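Local coordinates for protein putative aspartate aminotransferase (Thermus thermophilus, PDB 1IUG) that probably transfers amino groups between amino acids and 2-oxo acids as a pyridoxal-phosphate-dependent aminotransferase, with aspartate a likely donor, at residues M64-L67 with V68-F72; A158-V161 with T162-L165; L71-P74 with G75-V78. All blocks are in the same frame, centred on the assembly; numbering follows the deposited sequence.

Contact 1: residues M64-L67 with V68-F72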
loop_
_atom_site.group_PDB
_atom_site.type_symbol
_atom_site.label_atom_id
_atom_site.label_comp_id
_atom_site.label_asym_id
_atom_site.label_seq_id
_atom_site.Cartn_x
_atom_site.Cartn_y
_atom_site.Cartn_z
ATOM N N MET A 64 1.638 -11.666 -1.129
ATOM C CA MET A 64 2.353 -12.943 -1.096
ATOM C C MET A 64 2.810 -13.255 0.325
ATOM O O MET A 64 2.657 -14.379 0.798
ATOM C CB MET A 64 3.563 -12.913 -2.029
ATOM C CG MET A 64 3.225 -12.933 -3.501
ATOM S SD MET A 64 4.681 -12.574 -4.506
ATOM C CE MET A 64 5.599 -14.116 -4.410
ATOM N N GLU A 65 3.348 -12.242 1.002
ATOM C CA GLU A 65 3.816 -12.381 2.376
ATOM C C GLU A 65 2.669 -12.670 3.335
ATOM O O GLU A 65 2.807 -13.494 4.238
ATOM C CB GLU A 65 4.550 -11.113 2.833
ATOM C CG GLU A 65 5.051 -11.183 4.280
ATOM C CD GLU A 65 5.945 -10.018 4.666
ATOM O OE1 GLU A 65 6.564 -9.406 3.774
ATOM O OE2 GLU A 65 6.042 -9.723 5.871
ATOM N N ALA A 66 1.542 -11.988 3.141
ATOM C CA ALA A 66 0.376 -12.176 4.000
ATOM C C ALA A 66 -0.198 -13.581 3.861
ATOM O O ALA A 66 -0.671 -14.164 4.838
ATOM C CB ALA A 66 -0.685 -11.145 3.679
ATOM N N LEU A 67 -0.171 -14.105 2.638
ATOM C CA LEU A 67 -0.675 -15.444 2.354
ATOM C C LEU A 67 0.151 -16.468 3.125
ATOM O O LEU A 67 -0.401 -17.313 3.830
ATOM C CB LEU A 67 -0.592 -15.730 0.849
ATOM C CG LEU A 67 -1.111 -17.058 0.272
ATOM C CD1 LEU A 67 -1.388 -16.867 -1.206
ATOM C CD2 LEU A 67 -0.117 -18.209 0.475
ATOM N N VAL A 68 1.473 -16.371 2.986
ATOM C CA VAL A 68 2.410 -17.284 3.637
ATOM C C VAL A 68 2.351 -17.226 5.164
ATOM O O VAL A 68 2.255 -18.261 5.825
ATOM C CB VAL A 68 3.861 -17.016 3.154
ATOM C CG1 VAL A 68 4.862 -17.880 3.922
ATOM C CG2 VAL A 68 3.970 -17.292 1.663
ATOM N N LYS A 69 2.396 -16.009 5.705
ATOM C CA LYS A 69 2.354 -15.764 7.149
ATOM C C LYS A 69 1.080 -16.269 7.825
ATOM O O LYS A 69 1.124 -16.793 8.935
ATOM C CB LYS A 69 2.435 -14.258 7.438
ATOM C CG LYS A 69 3.787 -13.582 7.273
ATOM C CD LYS A 69 4.824 -14.179 8.184
ATOM C CE LYS A 69 6.175 -13.492 8.050
ATOM N NZ LYS A 69 6.179 -12.380 7.066
ATOM N N ASN A 70 -0.057 -16.062 7.174
ATOM C CA ASN A 70 -1.336 -16.447 7.748
ATOM C C ASN A 70 -1.820 -17.875 7.535
ATOM O O ASN A 70 -2.876 -18.244 8.045
ATOM C CB ASN A 70 -2.415 -15.452 7.311
ATOM C CG ASN A 70 -2.225 -14.080 7.930
ATOM O OD1 ASN A 70 -2.897 -13.730 8.896
ATOM N ND2 ASN A 70 -1.304 -13.300 7.379
ATOM N N LEU A 71 -1.063 -18.671 6.786
ATOM C CA LEU A 71 -1.445 -20.060 6.530
ATOM C C LEU A 71 -0.418 -21.060 7.034
ATOM O O LEU A 71 -0.706 -22.248 7.137
ATOM C CB LEU A 71 -1.691 -20.292 5.040
ATOM C CG LEU A 71 -2.985 -19.691 4.493
ATOM C CD1 LEU A 71 -3.034 -19.881 2.995
ATOM C CD2 LEU A 71 -4.188 -20.328 5.169
ATOM N N PHE A 72 0.780 -20.575 7.340
ATOM C CA PHE A 72 1.850 -21.431 7.825
ATOM C C PHE A 72 2.482 -20.849 9.088
ATOM O O PHE A 72 2.792 -19.654 9.152
ATOM C CB PHE A 72 2.916 -21.619 6.739
ATOM C CG PHE A 72 2.390 -22.231 5.469
ATOM C CD1 PHE A 72 2.091 -21.431 4.366
ATOM C CD2 PHE A 72 2.175 -23.604 5.379
ATOM C CE1 PHE A 72 1.581 -21.990 3.191
ATOM C CE2 PHE A 72 1.668 -24.174 4.214
ATOM C CZ PHE A 72 1.369 -23.365 3.116
#

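Contact 2: residues A158-V161 with T162-L165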
loop_
_atom_site.group_PDB
_atom_site.type_symbol
_atom_site.label_atom_id
_atom_site.label_comp_id
_atom_site.label_asym_id
_atom_site.label_seq_id
_atom_site.Cartn_x
_atom_site.Cartn_y
_atom_site.Cartn_z
ATOM N N ALA A 158 -0.759 -20.034 -4.227
ATOM C CA ALA A 158 -0.298 -19.643 -5.555
ATOM C C ALA A 158 -0.182 -18.148 -5.825
ATOM O O ALA A 158 -0.945 -17.338 -5.300
ATOM C CB ALA A 158 -1.176 -20.281 -6.612
ATOM N N ASP A 159 0.812 -17.803 -6.636
ATOM C CA ASP A 159 1.050 -16.431 -7.056
ATOM C C ASP A 159 0.343 -16.351 -8.406
ATOM O O ASP A 159 0.790 -16.960 -9.376
ATOM C CB ASP A 159 2.558 -16.180 -7.223
ATOM C CG ASP A 159 2.888 -14.799 -7.824
ATOM O OD1 ASP A 159 2.064 -14.210 -8.555
ATOM O OD2 ASP A 159 4.007 -14.310 -7.588
ATOM N N MET A 160 -0.780 -15.639 -8.446
ATOM C CA MET A 160 -1.550 -15.471 -9.675
ATOM C C MET A 160 -1.541 -14.001 -10.100
ATOM O O MET A 160 -2.495 -13.515 -10.721
ATOM C CB MET A 160 -2.995 -15.940 -9.469
ATOM C CG MET A 160 -3.172 -17.446 -9.296
ATOM S SD MET A 160 -4.916 -17.853 -9.013
ATOM C CE MET A 160 -4.852 -19.606 -8.862
ATOM N N VAL A 161 -0.451 -13.303 -9.780
ATOM C CA VAL A 161 -0.328 -11.887 -10.108
ATOM C C VAL A 161 -0.448 -11.594 -11.593
ATOM O O VAL A 161 -1.083 -10.604 -11.964
ATOM C CB VAL A 161 0.951 -11.247 -9.518
ATOM C CG1 VAL A 161 1.048 -9.794 -9.943
ATOM C CG2 VAL A 161 0.920 -11.318 -7.993
ATOM N N THR A 162 0.159 -12.427 -12.442
ATOM C CA THR A 162 0.049 -12.217 -13.888
ATOM C C THR A 162 -0.781 -13.276 -14.612
ATOM O O THR A 162 -0.591 -13.511 -15.805
ATOM C CB THR A 162 1.417 -12.041 -14.603
ATOM O OG1 THR A 162 2.270 -13.149 -14.320
ATOM C CG2 THR A 162 2.082 -10.748 -14.174
ATOM N N SER A 163 -1.660 -13.953 -13.876
ATOM C CA SER A 163 -2.552 -14.940 -14.478
ATOM C C SER A 163 -4.005 -14.475 -14.308
ATOM O O SER A 163 -4.853 -14.752 -15.159
ATOM C CB SER A 163 -2.342 -16.340 -13.892
ATOM O OG SER A 163 -2.600 -16.388 -12.501
ATOM N N LEU A 164 -4.274 -13.722 -13.240
ATOM C CA LEU A 164 -5.620 -13.207 -12.986
ATOM C C LEU A 164 -6.025 -12.232 -14.092
ATOM O O LEU A 164 -5.352 -11.225 -14.306
ATOM C CB LEU A 164 -5.690 -12.494 -11.631
ATOM C CG LEU A 164 -7.076 -11.962 -11.232
ATOM C CD1 LEU A 164 -8.014 -13.123 -10.946
ATOM C CD2 LEU A 164 -6.974 -11.058 -10.021
ATOM N N LEU A 165 -7.118 -12.550 -14.787
ATOM C CA LEU A 165 -7.655 -11.734 -15.886
ATOM C C LEU A 165 -6.769 -11.731 -17.136
ATOM O O LEU A 165 -6.947 -10.916 -18.044
ATOM C CB LEU A 165 -7.919 -10.294 -15.426
ATOM C CG LEU A 165 -9.359 -9.809 -15.605
ATOM C CD1 LEU A 165 -10.273 -10.567 -14.663
ATOM C CD2 LEU A 165 -9.447 -8.316 -15.343
HETATM O O HOH W 1 1.598 -15.183 -11.705
HETATM O O HOH W 2 -3.281 -9.940 -13.190
#

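Contact 3: residues L71-P74 with G75-V78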
loop_
_atom_site.group_PDB
_atom_site.type_symbol
_atom_site.label_atom_id
_atom_site.label_comp_id
_atom_site.label_asym_id
_atom_site.label_seq_id
_atom_site.Cartn_x
_atom_site.Cartn_y
_atom_site.Cartn_z
ATOM N N LEU A 71 -1.063 -18.671 6.786
ATOM C CA LEU A 71 -1.445 -20.060 6.530
ATOM C C LEU A 71 -0.418 -21.060 7.034
ATOM O O LEU A 71 -0.706 -22.248 7.137
ATOM C CB LEU A 71 -1.691 -20.292 5.040
ATOM C CG LEU A 71 -2.985 -19.691 4.493
ATOM C CD1 LEU A 71 -3.034 -19.881 2.995
ATOM C CD2 LEU A 71 -4.188 -20.328 5.169
ATOM N N PHE A 72 0.780 -20.575 7.340
ATOM C CA PHE A 72 1.850 -21.431 7.825
ATOM C C PHE A 72 2.482 -20.849 9.088
ATOM O O PHE A 72 2.792 -19.654 9.152
ATOM C CB PHE A 72 2.916 -21.619 6.739
ATOM C CG PHE A 72 2.390 -22.231 5.469
ATOM C CD1 PHE A 72 2.091 -21.431 4.366
ATOM C CD2 PHE A 72 2.175 -23.604 5.379
ATOM C CE1 PHE A 72 1.581 -21.990 3.191
ATOM C CE2 PHE A 72 1.668 -24.174 4.214
ATOM C CZ PHE A 72 1.369 -23.365 3.116
ATOM N N ALA A 73 2.620 -21.692 10.108
ATOM C CA ALA A 73 3.223 -21.282 11.370
ATOM C C ALA A 73 4.719 -21.582 11.319
ATOM O O ALA A 73 5.162 -22.416 10.523
ATOM C CB ALA A 73 2.566 -22.018 12.533
ATOM N N PRO A 74 5.522 -20.887 12.147
ATOM C CA PRO A 74 6.975 -21.092 12.183
ATOM C C PRO A 74 7.353 -22.550 12.441
ATOM O O PRO A 74 6.753 -23.213 13.285
ATOM C CB PRO A 74 7.412 -20.196 13.342
ATOM C CG PRO A 74 6.423 -19.085 13.292
ATOM C CD PRO A 74 5.127 -19.827 13.092
ATOM N N GLY A 75 8.336 -23.040 11.692
ATOM C CA GLY A 75 8.776 -24.414 11.849
ATOM C C GLY A 75 8.164 -25.410 10.877
ATOM O O GLY A 75 8.685 -26.517 10.724
ATOM N N GLU A 76 7.074 -25.029 10.214
ATOM C CA GLU A 76 6.410 -25.919 9.260
ATOM C C GLU A 76 7.197 -26.162 7.971
ATOM O O GLU A 76 7.915 -25.288 7.483
ATOM C CB GLU A 76 4.998 -25.427 8.938
ATOM C CG GLU A 76 4.048 -25.444 10.125
ATOM C CD GLU A 76 2.590 -25.407 9.704
ATOM O OE1 GLU A 76 1.851 -24.496 10.137
ATOM O OE2 GLU A 76 2.175 -26.303 8.944
ATOM N N ARG A 77 7.041 -27.374 7.445
ATOM C CA ARG A 77 7.696 -27.856 6.225
ATOM C C ARG A 77 6.977 -27.398 4.948
ATOM O O ARG A 77 5.805 -27.722 4.742
ATOM C CB ARG A 77 7.684 -29.391 6.255
ATOM C CG ARG A 77 8.975 -30.109 6.632
ATOM C CD ARG A 77 10.129 -29.841 5.682
ATOM N NE ARG A 77 11.052 -30.979 5.689
ATOM C CZ ARG A 77 11.827 -31.339 4.668
ATOM N NH1 ARG A 77 11.810 -30.651 3.535
ATOM N NH2 ARG A 77 12.611 -32.405 4.774
ATOM N N VAL A 78 7.675 -26.665 4.086
ATOM C CA VAL A 78 7.073 -26.219 2.829
ATOM C C VAL A 78 7.993 -26.452 1.639
ATOM O O VAL A 78 9.212 -26.295 1.727
ATOM C CB VAL A 78 6.635 -24.725 2.846
ATOM C CG1 VAL A 78 5.549 -24.499 3.890
ATOM C CG2 VAL A 78 7.831 -23.813 3.074
HETATM O O HOH W 3 -0.052 -24.961 7.758
#

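Contact 1: residues M64-L67 with V68-F72
The carbonyl oxygen of A66 accepts twice from N70. The side-chain amide arrives in the carbonyl plane on a lone pair, ND2 2.8 Å from A66 O, whereas the backbone N of N70, 3.1 Å from A66 O, stands above that plane. With CG anti to its own carbonyl carbon (chi1 -69°), N70 folds its amide back along the helix to this oxygen. ND2 also donates to L213 O, and OD1 accepts from the backbone N of L215. An alanine here would take away the amide, and L213 O and the L215 N would probably lose these mates, A66 O keeping only its backbone bond from N70. E65 and K69 run side by side, the extended glutamate placing OE2 2.9 Å from NZ of the bent lysine in a salt bridge. NZ has a second carboxylate in E96, while E65 OE1 accepts from the backbone N of Y212 of the second subunit. One turn along the helix, L67 CD2 packs on L71 CD1 at 4.2 Å. Backbone bonds V68 N to M64 O and K69 N to E65 O continue the i to i+4 pattern of helix 60-71, which packs on strands 155-159 and 178-182 of the mixed seven-stranded sheet typical of fold-type I pyridoxal-phosphate enzymes.

Contact 2: residues A158-V161 with T162-L165
The carbonyl oxygen of M160 is gripped by both S163 and L164. The backbone N of L164 donates to M160 O over 3.1 Å, tilted 28° from the carbonyl plane; weak bonds from S163 N and S163 OG reach the same oxygen, and S181 OG of the neighbouring strand adds another weak one. This turn follows strand 155-159 in the large-domain sheet of the fold-type I aminotransferases, and an Asx turn opens it: D159 OD1 accepts from the backbone N of V161 at 2.9 Å, met nearly along the C-O axis. The other carboxylate oxygen, D159 OD2, lies close to N1 of the pyridoxal-lysine at position 185, consistent with the aspartate that faces the pyridine nitrogen in this fold. The Asx bond would thus restrict how that carboxylate can turn.

S163 holds OG between its backbone N and carbonyl carbon (chi1 61°), which brings the hydroxyl over the base of the methionine side chain, OG 3.1 Å from M160 CB. The thioether chain itself runs on, extended, toward A179 and M174. T162 turns its hydroxyl elsewhere, hydrogen-bonding through OG1 with T132 OG1 and S130 OG, but its backbone N donates to a water 3.2 Å away that also lies within hydrogen-bonding distance of D159 O, bridging strand end and turn. A second water closes the far side: it donates to V161 O at 2.6 Å and to L164 O at 2.7 Å.

Contact 3: residues L71-P74 with G75-V78
A73 and E76 bracket a type II beta turn that carries the chain from helix 60-71 into strand 77-82. The turn bond runs from E76 N to A73 O over 3.3 Å, and the glutamate side chain answers it with a second bond in the opposite sense: the backbone N of A73 donates to E76 OE1 at 2.9 Å, nearly straight (169°) but from above the carboxylate plane. With CG anti to its carbonyl carbon (chi1 -65°) and the chain extended beyond it, E76 folds back across the turn; its CG passes 3.3 Å from A73 O, and OE1 lies against the A73 methyl. The two residues are therefore linked both by backbone and by side chain.

The close packing lies on the inner side. There V78, the second residue of the strand, sets CG1 over one face of the F72 ring, 4.1 Å from its centroid and 22° off the ring normal, a CH-pi contact displaced toward the CD2-CE2 side. At the ring edge, near its plane, stands OE2 of E76, so that apolar and polar neighbours approach the same phenylalanine from different directions. L99 also touches F72, and V101 of strand 100-105 touches V78.

P74 and G75, at the corner, are by contrast exposed and give the contact mainly backbone. G75 has a positive phi, where a CB would collide with the carbonyl oxygen of P74. On the glutamate side a water links the two segments, lying 2.9 Å from L71 O and likewise 2.9 Å from E76 OE2, within hydrogen-bonding distance of both.

Contacts 1 and 3 overlap on the chain, sharing L71 and F72, with centres about 9 Å apart: the helix of the first runs into the turn of the third, which starts strand 77-82. Contact 2 comes later in sequence, at the end of strand 155-159 of the same sheet, yet it meets contact 1 in space, M64 CE lying 3.6 Å from D159 OD2. Helix 60-71 thus packs directly against the aspartate next to the cofactor. Contact 2 is also the one near the predicted substrate site, the side chain of T162 being about 8 Å from that of R322. Contact 3 lies farther out, its centre about 23 Å from that of contact 2.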